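Local coordinates for Pre-mRNA splicing helicase-like protein (PDB 4RVQ) that forms a noncanonical PWI-like domain of the spliceosomal helicase Brr2 and probably mediates protein or RNA interactions during pre-mRNA splicing, at residues A[79-82]-A[83-87]. Sequence-based numbering, arbitrary orientation.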
ATOM      1  N   HIS A  79      -1.983 -10.837  10.296  1.00 14.62           N
ATOM      2  CA  HIS A  79      -3.167  -9.990  10.147  1.00 13.76           C
ATOM      3  C   HIS A  79      -2.870  -8.501  10.344  1.00 11.79           C
ATOM      4  O   HIS A  79      -3.485  -7.641   9.715  1.00 11.28           O
ATOM      5  CB  HIS A  79      -4.335 -10.419  11.067  1.00 15.11           C
ATOM      6  CG  HIS A  79      -5.613  -9.803  10.637  1.00 17.42           C
ATOM      7  ND1 HIS A  79      -6.421 -10.365   9.670  1.00 19.77           N
ATOM      8  CD2 HIS A  79      -6.152  -8.598  10.935  1.00 17.32           C
ATOM      9  CE1 HIS A  79      -7.442  -9.552   9.441  1.00 19.11           C
ATOM     10  NE2 HIS A  79      -7.313  -8.486  10.208  1.00 19.63           N
ATOM     11  N   GLU A  80      -1.940  -8.184  11.221  1.00 13.03           N
ATOM     12  CA  GLU A  80      -1.593  -6.774  11.421  0.60 11.98           C
ATOM     13  C   GLU A  80      -1.065  -6.145  10.122  1.00 10.82           C
ATOM     14  O   GLU A  80      -1.384  -4.996   9.795  1.00 10.71           O
ATOM     15  CB  GLU A  80      -0.604  -6.592  12.573  0.60 13.33           C
ATOM     16  CG  GLU A  80      -1.210  -6.892  13.944  0.60 16.85           C
ATOM     17  CD  GLU A  80      -0.347  -6.408  15.089  0.60 21.89           C
ATOM     18  OE1 GLU A  80       0.783  -5.936  14.854  0.60 23.66           O
ATOM     19  OE2 GLU A  80      -0.815  -6.494  16.240  0.60 23.96           O
ATOM     20  N   LEU A  81      -0.260  -6.889   9.367  1.00 11.46           N
ATOM     21  CA  LEU A  81       0.250  -6.381   8.092  1.00 11.89           C
ATOM     22  C   LEU A  81      -0.912  -6.248   7.124  1.00 10.49           C
ATOM     23  O   LEU A  81      -1.049  -5.237   6.423  1.00 10.60           O
ATOM     24  CB  LEU A  81       1.358  -7.287   7.571  1.00 12.74           C
ATOM     25  CG  LEU A  81       1.877  -6.921   6.184  1.00 14.97           C
ATOM     26  CD1 LEU A  81       2.354  -5.473   6.126  1.00 15.05           C
ATOM     27  CD2 LEU A  81       3.037  -7.827   5.833  1.00 18.19           C
ATOM     28  N   VAL A  82      -1.766  -7.273   7.066  1.00 11.16           N
ATOM     29  CA  VAL A  82      -2.943  -7.212   6.218  1.00 11.57           C
ATOM     30  C   VAL A  82      -3.755  -5.924   6.484  1.00 10.25           C
ATOM     31  O   VAL A  82      -4.095  -5.176   5.562  1.00 10.06           O
ATOM     32  CB  VAL A  82      -3.834  -8.443   6.441  1.00 15.01           C
ATOM     33  CG1 VAL A  82      -5.154  -8.261   5.738  1.00 14.80           C
ATOM     34  CG2 VAL A  82      -3.140  -9.695   5.940  1.00 17.15           C
ATOM     35  N   GLN A  83      -4.067  -5.653   7.753  1.00  9.73           N
ATOM     36  CA  GLN A  83      -4.893  -4.456   8.098  0.54 10.22           C
ATOM     37  C   GLN A  83      -4.143  -3.191   7.776  1.00  8.28           C
ATOM     38  O   GLN A  83      -4.743  -2.246   7.322  1.00  8.02           O
ATOM     39  CB  GLN A  83      -5.403  -4.317   9.580  0.54 12.65           C
ATOM     40  CG  GLN A  83      -6.270  -2.937   9.922  0.54 11.18           C
ATOM     41  CD  GLN A  83      -6.937  -2.888  11.371  0.54 11.15           C
ATOM     42  OE1 GLN A  83      -6.770  -3.849  12.136  0.54 12.27           O
ATOM     43  NE2 GLN A  83      -7.652  -1.729  11.775  0.54  2.79           N
ATOM     44  N   LYS A  84      -2.837  -3.151   8.033  1.00  7.72           N
ATOM     45  CA  LYS A  84      -2.070  -1.953   7.692  1.00  7.28           C
ATOM     46  C   LYS A  84      -2.189  -1.623   6.198  1.00  6.72           C
ATOM     47  O   LYS A  84      -2.335  -0.466   5.803  1.00  7.19           O
ATOM     48  CB  LYS A  84      -0.602  -2.137   8.078  1.00  8.29           C
ATOM     49  CG  LYS A  84       0.287  -0.970   7.739  1.00  9.01           C
ATOM     50  CD  LYS A  84       1.660  -1.087   8.362  1.00 10.93           C
ATOM     51  CE  LYS A  84       2.566   0.042   8.065  1.00 11.82           C
ATOM     52  NZ  LYS A  84       3.934  -0.331   8.517  1.00 15.57           N
ATOM     53  N   LEU A  85      -2.099  -2.657   5.363  1.00  7.29           N
ATOM     54  CA  LEU A  85      -2.194  -2.436   3.935  1.00  8.10           C
ATOM     55  C   LEU A  85      -3.590  -1.952   3.528  1.00  7.59           C
ATOM     56  O   LEU A  85      -3.766  -1.036   2.750  1.00  8.68           O
ATOM     57  CB  LEU A  85      -1.813  -3.711   3.169  1.00  8.43           C
ATOM     58  CG  LEU A  85      -0.351  -4.147   3.373  1.00  9.28           C
ATOM     59  CD1 LEU A  85      -0.098  -5.405   2.544  1.00 11.11           C
ATOM     60  CD2 LEU A  85       0.657  -3.048   3.037  1.00  9.22           C
ATOM     61  N   ILE A  86      -4.616  -2.584   4.112  1.00  7.50           N
ATOM     62  CA  ILE A  86      -5.982  -2.187   3.796  1.00  7.84           C
ATOM     63  C   ILE A  86      -6.289  -0.753   4.257  1.00  6.62           C
ATOM     64  O   ILE A  86      -6.868   0.039   3.520  1.00  7.60           O
ATOM     65  CB  ILE A  86      -6.992  -3.175   4.402  1.00  9.74           C
ATOM     66  CG1 ILE A  86      -6.811  -4.541   3.746  1.00 11.82           C
ATOM     67  CG2 ILE A  86      -8.401  -2.676   4.218  1.00 11.62           C
ATOM     68  CD1 ILE A  86      -7.695  -5.626   4.347  1.00 15.16           C
ATOM     69  N   GLU A  87      -5.866  -0.393   5.463  1.00  6.70           N
ATOM     70  CA  GLU A  87      -6.073   0.964   5.971  1.00  6.92           C
ATOM     71  C   GLU A  87      -5.429   2.003   5.056  1.00  6.96           C
ATOM     72  O   GLU A  87      -5.901   3.125   4.962  1.00  9.79           O
ATOM     73  CB  GLU A  87      -5.498   1.108   7.378  1.00  7.38           C
ATOM     74  CG  GLU A  87      -6.211   0.277   8.470  1.00  7.50           C
ATOM     75  CD  GLU A  87      -7.566   0.798   8.857  1.00  8.34           C
ATOM     76  OE1 GLU A  87      -8.027   1.789   8.283  1.00 10.57           O
ATOM     77  OE2 GLU A  87      -8.176   0.167   9.768  1.00  8.88           O
TER
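L81 and L85, one turn apart on helix 79-87, meet through CD1 of L81 and CG of L85 at 4.1 Å, their side chains set at a slant to each other. L81 carries CG anti to its backbone N (chi1 175°), whereas L85 has CG anti to the carbonyl carbon, a combination that brings the L85 branch point back toward the preceding turn. The second apolar pair is V82 with I86: these side chains run alongside one another in the same direction, CG1 of V82 reaching CD1 of I86 at 3.9 Å.

The same residues are joined through the main chain by bonds of i to i+4 spacing. The amide N of Q83 donates to O of H79 over 2.9 Å, and three further bonds repeat the pattern: K84 to E80, L85 to L81 and I86 to V82. All four are close to straight, with N-H...O angles of about 160° or more, as expected of a regular alpha-helical turn. CG of L85 and CG1 of I86, each placed beside its own backbone N, also lie near these acceptors, the former 3.3 Å from O of L81 and the latter 3.3 Å from O of V82.

On the exposed side the same spacing supports a polar pair. In one of its two modelled conformers Q83 is extended, and its NE2 donates to OE2 of E87 at 2.8 Å along a nearly straight line. The carboxylate accepts through its anti lone pair, close to the plane of the Q83 amide; the bond is established for this conformer alone.

I86 packs on E67 and L70 of helix 63-73, while L85 touches W23 and L24 of helix 23-29. The segments thus form a short amphipathic alpha-helix within the all-helical PWI-like domain, its apolar side turned to neighbouring helices and its Q83-E87 side to the surface.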